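Local coordinates for protein Ent-copalyl diphosphate synthase (Streptomyces platensis, PDB 5BP8) that belongs to the diterpene cyclases, largely helical proteins related to the squalene-hopene cyclases, at residues A[486-491]-A[506-511]; A[84-89]-A[100-105]; A[287-292]-A[315-320]. One frame throughout, in Å; residues are numbered along the deposited sequence. Where two conformers were deposited one is given.

Contact 1. Residues A[486-491]-A[506-511]; sequences DDPASY and VIRAAR. With SO4 (sulfate ion), chain C.
D486 and R511 meet tip to tip with their flat ends stacked: carboxylate and guanidinium planes lie 8° apart, and D486 CG, set anti to its backbone N (chi1 -170°), sits 3.3 Å from R511 NE. Because the acid lies over the face, no N-H points at it, and the salt bridge, D486 OD1 to R511 NE at 3.5 Å, works through charge alone. That leaves the guanidinium edge to other partners. R511, extended from CG to NE, grips a sulfate ion, probably from the crystallisation liquor, with two nearly straight bonds, NH1 to O4 at 3.1 Å and NH2 to O2 at 2.8 Å; R8 also holds the sulfate, and L482 O takes R511 NH2 as well.

D486 OD1 receives the hydroxyl of Y491 on its syn lone pair, 2.6 Å from Y491 OH. The Y491 ring is sandwiched. P488 CA lies over the centre of one face, while I507 CG2 makes a CH-pi contact on the other, 3.8 Å from the centroid and displaced toward CE2. R508 CG comes up to the ring edge, near its plane. The R508 chain then bends at chi3 (83°), its guanidinium lying over P488 CG, and a water joins R508 NE to D486 OD2; R508 was modelled in two conformers, so this outer arm is less certain.

T449, on helix 449-461, touches both D486 and Y491. The whole is a loop between helices folded back, past a short two-stranded hairpin, onto the next helix, 504-518, consistent with a mainly helical alpha-alpha barrel domain of squalene-hopene cyclase type.

Contact 2. Residues A[84-89]-A[100-105]; sequences TELART and DLAAAC
L101 is the first residue of 100-105 to meet the other segment, and it touches two neighbours there. Its CB packs against L86 CD2 at 4.0 Å, the two leucine side chains lying alongside and pointing opposite ways. Chi1 (-61°) sets L101 CG beside the backbone N; from there CD1 reaches the aliphatic part of E85, 3.8 Å from E85 CG. E85 bends just there: chi2 of 64° swings CD aside, so a methylene faces the leucine while the carboxylate goes elsewhere. H47 NE2 is the main partner of OE1, which also receives R88 NH1 at 3.0 Å in a salt bridge, approached on the anti side and 25° out of the carboxylate plane. The carbonyl oxygens of V38 and S39 position R88, which, together with the H47 bond, probably offsets the charge of the buried acid.

A102 follows, meeting L86 mainly through its backbone. L86 CD1 lies 3.9 Å from A102 CA and 4.3 Å from A102 CB; the alanine side chain ends at CB, so the leucine methyl can come close to the helix backbone. P150 touches A102 and L153 touches L86, bringing a loop against this spot.

One turn on from L101, C105 brings CB to 4.3 Å from the same L86 CD1. The methyl thus lies near both A102 and C105, while CD2 serves L101. L82, one turn before L86, touches L101, A104 and C105 and carries the interface along the helix.

All the contacts across the pair are apolar, and they join helix 72-86 near its C-terminal end to helix 98-116: two consecutive helices joined by a loop, as in the alpha-helical hairpins from which the alpha-alpha barrels of this family are probably built.

Contact 3. Residues A[287-292]-A[315-320]; sequences SLEAGL and FALAQH
L317 reaches from helix 315-319 into a notch made by L288, E289 and L292, and most of the apolar contact runs through its two methyls. CD2 rests 3.9 Å from L288 CB and just as near to E289 CG. CD1 meets L292 CD2 at 4.0 Å, each leucine running by the other from its own side. L292 is the first residue to leave helical backbone angles; it is its CD2 branch, turned by chi2 (56°), that comes up to L317. Deeper in, L288 CD1 touches A316 CB at 4.3 Å, and the same leucine also packs on V313. The axes of 287-291 and 315-319 approach to 10.6 Å with their directions 129° apart, so leucine branches rather than backbones fill the gap.

Polar bonding lies around this apolar patch. E289 offers its CG to L317, and its chain, extended beyond CG, takes the carboxylate away to H324 NE2, the stronger partner, and to a salt bridge with R322. H320 turns back on its own segment: its ring lies edge-on to the carbonyl of A316, with ND1 donating to A316 O at 2.8 Å in a nearly straight bond (168°). At the far side of the imidazole, NE2 is bonded to Y278 OH, so the ring is fixed at both nitrogens. Beyond the contact, F315 meets H361 of helix 349-365 edge-to-face.

Chemically, then, the two segments meet through aliphatic carbons: leucine branches, the A316 methyl and the E289 CG methylene. The joint itself is apolar. The polar ends beside it are paired elsewhere, the E289 carboxylate with H324 and R322, and the H320 ring with Y278 and with A316 O of its own segment.

Overall arrangement
From the N terminus, contact 2 comes first, closing the loop between helices 72-86 and 98-116. Contact 3 follows, folding helix 307-319 back on helix 282-291, and contact 1 comes last, where the loop after helix 469-484 meets helix 504-518. The three are in series; none nests in or crosses another. Contacts 2 and 3 lie on opposite sides of the chain's centre, their own centres about 47 Å apart. Contacts 1 and 3 are nearer, about 24 Å between centres, and helix 260-274 touches both, through V506 and A509 in one and S287 and F315 in the other. R8, near the N terminus, shares contact 1's sulfate.

Contact 1. Residues A[486-491]-A[506-511]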
# COMPACT_ATOMS: atom_id res chain seq x y z
N ASP A 486 2.83 20.71 -5.17
CA ASP A 486 2.19 19.46 -5.54
C ASP A 486 3.03 18.80 -6.59
O ASP A 486 3.13 19.29 -7.72
CB ASP A 486 0.78 19.69 -6.07
CG ASP A 486 0.01 18.39 -6.22
OD1 ASP A 486 0.12 17.53 -5.33
OD2 ASP A 486 -0.68 18.23 -7.25
N ASP A 487 3.64 17.67 -6.22
CA ASP A 487 4.51 16.96 -7.14
C ASP A 487 4.17 15.48 -7.08
O ASP A 487 4.82 14.74 -6.36
CB ASP A 487 5.99 17.19 -6.78
CG ASP A 487 6.94 16.53 -7.77
OD1 ASP A 487 6.58 16.40 -8.93
OD2 ASP A 487 8.05 16.14 -7.38
N PRO A 488 3.14 15.06 -7.83
CA PRO A 488 2.68 13.66 -7.76
C PRO A 488 3.77 12.64 -8.05
O PRO A 488 3.72 11.54 -7.52
CB PRO A 488 1.61 13.58 -8.85
CG PRO A 488 1.05 14.96 -8.90
CD PRO A 488 2.19 15.90 -8.59
N ALA A 489 4.75 13.03 -8.87
CA ALA A 489 5.88 12.17 -9.20
C ALA A 489 6.74 11.83 -8.00
O ALA A 489 7.50 10.86 -8.07
CB ALA A 489 6.75 12.81 -10.30
N SER A 490 6.65 12.60 -6.92
CA SER A 490 7.44 12.35 -5.72
C SER A 490 6.60 12.12 -4.46
O SER A 490 7.11 12.15 -3.37
CB SER A 490 8.43 13.50 -5.51
OG SER A 490 9.29 13.60 -6.63
N TYR A 491 5.30 11.89 -4.61
CA TYR A 491 4.49 11.58 -3.43
C TYR A 491 5.12 10.39 -2.71
O TYR A 491 5.37 9.37 -3.33
CB TYR A 491 3.07 11.17 -3.83
CG TYR A 491 2.14 12.24 -4.34
CD1 TYR A 491 2.36 13.60 -4.12
CD2 TYR A 491 0.96 11.87 -4.99
CE1 TYR A 491 1.45 14.55 -4.56
CE2 TYR A 491 0.06 12.81 -5.43
CZ TYR A 491 0.29 14.14 -5.20
OH TYR A 491 -0.63 15.03 -5.64
N VAL A 506 -5.03 7.99 -6.07
CA VAL A 506 -5.71 8.05 -4.76
C VAL A 506 -5.33 9.32 -3.99
O VAL A 506 -6.19 10.02 -3.43
CB VAL A 506 -5.46 6.75 -3.96
CG1 VAL A 506 -5.89 6.90 -2.51
CG2 VAL A 506 -6.21 5.59 -4.58
N ILE A 507 -4.05 9.63 -3.96
CA ILE A 507 -3.60 10.81 -3.26
C ILE A 507 -4.10 12.10 -3.95
O ILE A 507 -4.56 13.02 -3.28
CB ILE A 507 -2.06 10.81 -3.12
CG1 ILE A 507 -1.61 9.62 -2.25
CG2 ILE A 507 -1.56 12.11 -2.49
CD1 ILE A 507 -0.11 9.35 -2.34
N ARG A 508 -4.04 12.13 -5.27
CA ARG A 508 -4.52 13.28 -6.04
C ARG A 508 -6.00 13.52 -5.74
O ARG A 508 -6.43 14.68 -5.63
CB ARG A 508 -4.29 13.10 -7.54
CG ARG A 508 -2.80 13.11 -7.92
CD ARG A 508 -2.52 13.05 -9.41
NE ARG A 508 -2.61 14.39 -9.99
CZ ARG A 508 -1.99 14.80 -11.10
NH1 ARG A 508 -1.18 14.01 -11.81
NH2 ARG A 508 -2.19 16.05 -11.49
N ALA A 509 -6.77 12.44 -5.57
CA ALA A 509 -8.20 12.59 -5.29
C ALA A 509 -8.43 13.14 -3.89
O ALA A 509 -9.32 13.97 -3.67
CB ALA A 509 -8.94 11.28 -5.50
N ALA A 510 -7.61 12.71 -2.94
CA ALA A 510 -7.66 13.23 -1.61
C ALA A 510 -7.32 14.72 -1.55
O ALA A 510 -7.97 15.49 -0.81
CB ALA A 510 -6.74 12.43 -0.69
N ARG A 511 -6.33 15.12 -2.33
CA ARG A 511 -5.93 16.52 -2.41
C ARG A 511 -7.08 17.36 -2.98
O ARG A 511 -7.43 18.41 -2.43
CB ARG A 511 -4.68 16.69 -3.26
CG ARG A 511 -4.26 18.14 -3.46
CD ARG A 511 -3.05 18.25 -4.38
NE ARG A 511 -2.54 19.61 -4.47
CZ ARG A 511 -2.89 20.52 -5.39
NH1 ARG A 511 -3.77 20.24 -6.35
NH2 ARG A 511 -2.33 21.71 -5.37
S SO4 C . -3.88 23.94 -8.03
O1 SO4 C . -4.79 25.06 -7.66
O2 SO4 C . -2.77 23.93 -7.06
O3 SO4 C . -3.33 24.15 -9.39
O4 SO4 C . -4.63 22.67 -8.01
O HOH W 1 -2.76 16.70 -8.15

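Contact 2. Residues A[84-89]-A[100-105]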
# COMPACT_ATOMS: atom_id res chain seq x y z
N THR A 84 23.48 -10.80 -6.01
CA THR A 84 23.11 -11.69 -7.10
C THR A 84 23.64 -11.18 -8.45
O THR A 84 24.24 -11.96 -9.21
CB THR A 84 21.59 -11.93 -7.13
OG1 THR A 84 21.22 -12.65 -5.95
CG2 THR A 84 21.17 -12.72 -8.36
N GLU A 85 23.46 -9.89 -8.73
CA GLU A 85 23.96 -9.30 -9.98
C GLU A 85 25.47 -9.38 -10.10
O GLU A 85 25.99 -9.76 -11.18
CB GLU A 85 23.53 -7.85 -10.10
CG GLU A 85 24.07 -7.08 -11.31
CD GLU A 85 23.59 -7.61 -12.65
OE1 GLU A 85 22.52 -8.23 -12.71
OE2 GLU A 85 24.28 -7.40 -13.67
N LEU A 86 26.18 -9.05 -9.02
CA LEU A 86 27.65 -9.08 -9.01
C LEU A 86 28.19 -10.49 -9.24
O LEU A 86 29.26 -10.65 -9.83
CB LEU A 86 28.18 -8.51 -7.70
CG LEU A 86 28.15 -6.99 -7.68
CD1 LEU A 86 28.15 -6.48 -6.25
CD2 LEU A 86 29.33 -6.45 -8.47
N ALA A 87 27.43 -11.51 -8.85
CA ALA A 87 27.86 -12.89 -9.08
C ALA A 87 27.56 -13.43 -10.47
O ALA A 87 27.97 -14.55 -10.77
CB ALA A 87 27.22 -13.82 -8.06
N ARG A 88 26.83 -12.70 -11.31
CA ARG A 88 26.40 -13.25 -12.61
C ARG A 88 27.14 -12.57 -13.76
O ARG A 88 27.86 -11.60 -13.53
CB ARG A 88 24.87 -13.16 -12.78
CG ARG A 88 24.33 -11.76 -12.85
CD ARG A 88 22.95 -11.67 -13.48
NE ARG A 88 21.89 -12.38 -12.76
CZ ARG A 88 20.92 -11.83 -12.03
NH1 ARG A 88 20.81 -10.49 -11.83
NH2 ARG A 88 20.04 -12.64 -11.48
N THR A 89 26.99 -13.11 -14.98
CA THR A 89 27.44 -12.39 -16.19
C THR A 89 26.44 -11.27 -16.55
O THR A 89 25.28 -11.29 -16.10
CB THR A 89 27.60 -13.33 -17.40
OG1 THR A 89 26.33 -13.89 -17.76
CG2 THR A 89 28.60 -14.45 -17.10
N ASP A 100 31.08 0.22 -9.04
CA ASP A 100 29.91 1.03 -8.66
C ASP A 100 28.88 0.19 -7.88
O ASP A 100 28.37 0.61 -6.82
CB ASP A 100 29.19 1.63 -9.87
CG ASP A 100 30.05 2.61 -10.66
OD1 ASP A 100 30.00 2.54 -11.91
OD2 ASP A 100 30.75 3.45 -10.05
N LEU A 101 28.56 -0.98 -8.40
CA LEU A 101 27.58 -1.84 -7.73
C LEU A 101 28.08 -2.34 -6.39
O LEU A 101 27.30 -2.38 -5.41
CB LEU A 101 27.21 -3.03 -8.58
CG LEU A 101 26.57 -2.74 -9.93
CD1 LEU A 101 26.19 -4.06 -10.58
CD2 LEU A 101 25.36 -1.84 -9.79
N ALA A 102 29.36 -2.70 -6.35
CA ALA A 102 29.99 -3.20 -5.14
C ALA A 102 29.99 -2.15 -4.00
O ALA A 102 29.81 -2.52 -2.83
CB ALA A 102 31.38 -3.70 -5.42
N ALA A 103 30.18 -0.88 -4.36
CA ALA A 103 30.21 0.18 -3.39
C ALA A 103 28.83 0.30 -2.75
O ALA A 103 28.72 0.38 -1.51
CB ALA A 103 30.58 1.51 -4.05
N ALA A 104 27.80 0.35 -3.59
CA ALA A 104 26.42 0.39 -3.10
C ALA A 104 26.12 -0.82 -2.23
O ALA A 104 25.52 -0.69 -1.15
CB ALA A 104 25.44 0.46 -4.26
N CYS A 105 26.51 -1.98 -2.69
CA CYS A 105 26.25 -3.21 -1.97
C CYS A 105 26.90 -3.22 -0.59
O CYS A 105 26.23 -3.53 0.43
CB CYS A 105 26.75 -4.38 -2.79
SG CYS A 105 26.28 -5.97 -2.11

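Contact 3. Residues A[287-292]-A[315-320]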
# COMPACT_ATOMS: atom_id res chain seq x y z
N SER A 287 -17.34 -1.25 -13.75
CA SER A 287 -16.15 -2.03 -13.33
C SER A 287 -16.35 -2.55 -11.92
O SER A 287 -16.16 -3.73 -11.64
CB SER A 287 -14.88 -1.15 -13.36
OG SER A 287 -13.78 -1.78 -12.72
N LEU A 288 -16.74 -1.67 -11.02
CA LEU A 288 -16.93 -2.07 -9.63
C LEU A 288 -18.06 -3.08 -9.47
O LEU A 288 -17.89 -4.07 -8.77
CB LEU A 288 -17.19 -0.85 -8.75
CG LEU A 288 -16.01 0.10 -8.53
CD1 LEU A 288 -16.43 1.15 -7.52
CD2 LEU A 288 -14.76 -0.64 -8.04
N GLU A 289 -19.20 -2.85 -10.11
CA GLU A 289 -20.30 -3.84 -10.03
C GLU A 289 -19.95 -5.22 -10.57
O GLU A 289 -20.32 -6.25 -9.98
CB GLU A 289 -21.55 -3.31 -10.75
CG GLU A 289 -22.43 -2.52 -9.84
CD GLU A 289 -23.77 -2.14 -10.47
OE1 GLU A 289 -23.88 -2.06 -11.72
OE2 GLU A 289 -24.69 -1.91 -9.68
N ALA A 290 -19.24 -5.25 -11.69
CA ALA A 290 -18.80 -6.50 -12.28
C ALA A 290 -17.85 -7.22 -11.34
O ALA A 290 -17.84 -8.43 -11.32
CB ALA A 290 -18.12 -6.26 -13.62
N GLY A 291 -17.05 -6.49 -10.58
CA GLY A 291 -16.08 -7.13 -9.73
C GLY A 291 -16.67 -7.65 -8.43
O GLY A 291 -16.16 -8.59 -7.85
N LEU A 292 -17.73 -7.02 -7.97
CA LEU A 292 -18.36 -7.36 -6.71
C LEU A 292 -19.10 -8.69 -6.77
O LEU A 292 -19.84 -8.94 -7.71
CB LEU A 292 -19.31 -6.23 -6.34
CG LEU A 292 -19.96 -6.24 -4.97
CD1 LEU A 292 -18.93 -6.29 -3.85
CD2 LEU A 292 -20.82 -4.99 -4.89
N PHE A 315 -19.86 1.32 -0.58
CA PHE A 315 -20.10 2.72 -0.26
C PHE A 315 -19.99 3.58 -1.51
O PHE A 315 -20.85 4.44 -1.77
CB PHE A 315 -19.09 3.16 0.84
CG PHE A 315 -19.29 4.54 1.42
CD1 PHE A 315 -20.55 5.04 1.76
CD2 PHE A 315 -18.17 5.34 1.74
CE1 PHE A 315 -20.68 6.31 2.30
CE2 PHE A 315 -18.29 6.59 2.30
CZ PHE A 315 -19.55 7.08 2.59
N ALA A 316 -18.97 3.35 -2.32
CA ALA A 316 -18.79 4.11 -3.54
C ALA A 316 -19.96 3.93 -4.52
O ALA A 316 -20.47 4.92 -5.08
CB ALA A 316 -17.50 3.71 -4.23
N LEU A 317 -20.36 2.68 -4.71
CA LEU A 317 -21.47 2.37 -5.60
C LEU A 317 -22.75 3.03 -5.10
O LEU A 317 -23.45 3.71 -5.88
CB LEU A 317 -21.65 0.87 -5.78
CG LEU A 317 -20.62 0.18 -6.67
CD1 LEU A 317 -20.69 -1.33 -6.47
CD2 LEU A 317 -20.78 0.55 -8.14
N ALA A 318 -23.04 2.87 -3.81
CA ALA A 318 -24.27 3.40 -3.23
C ALA A 318 -24.35 4.91 -3.25
O ALA A 318 -25.42 5.50 -3.46
CB ALA A 318 -24.48 2.85 -1.83
N GLN A 319 -23.21 5.58 -3.05
CA GLN A 319 -23.18 7.03 -3.15
C GLN A 319 -23.40 7.55 -4.57
O GLN A 319 -23.67 8.74 -4.75
CB GLN A 319 -21.88 7.61 -2.60
CG GLN A 319 -21.74 7.43 -1.11
CD GLN A 319 -20.59 8.23 -0.54
OE1 GLN A 319 -20.81 9.28 0.06
NE2 GLN A 319 -19.36 7.74 -0.71
N HIS A 320 -23.24 6.69 -5.56
CA HIS A 320 -23.39 7.11 -6.94
C HIS A 320 -24.56 6.41 -7.63
O HIS A 320 -24.53 6.19 -8.83
CB HIS A 320 -22.07 6.94 -7.68
CG HIS A 320 -21.00 7.83 -7.15
ND1 HIS A 320 -20.17 7.47 -6.12
CD2 HIS A 320 -20.66 9.10 -7.48
CE1 HIS A 320 -19.36 8.46 -5.84
NE2 HIS A 320 -19.63 9.46 -6.65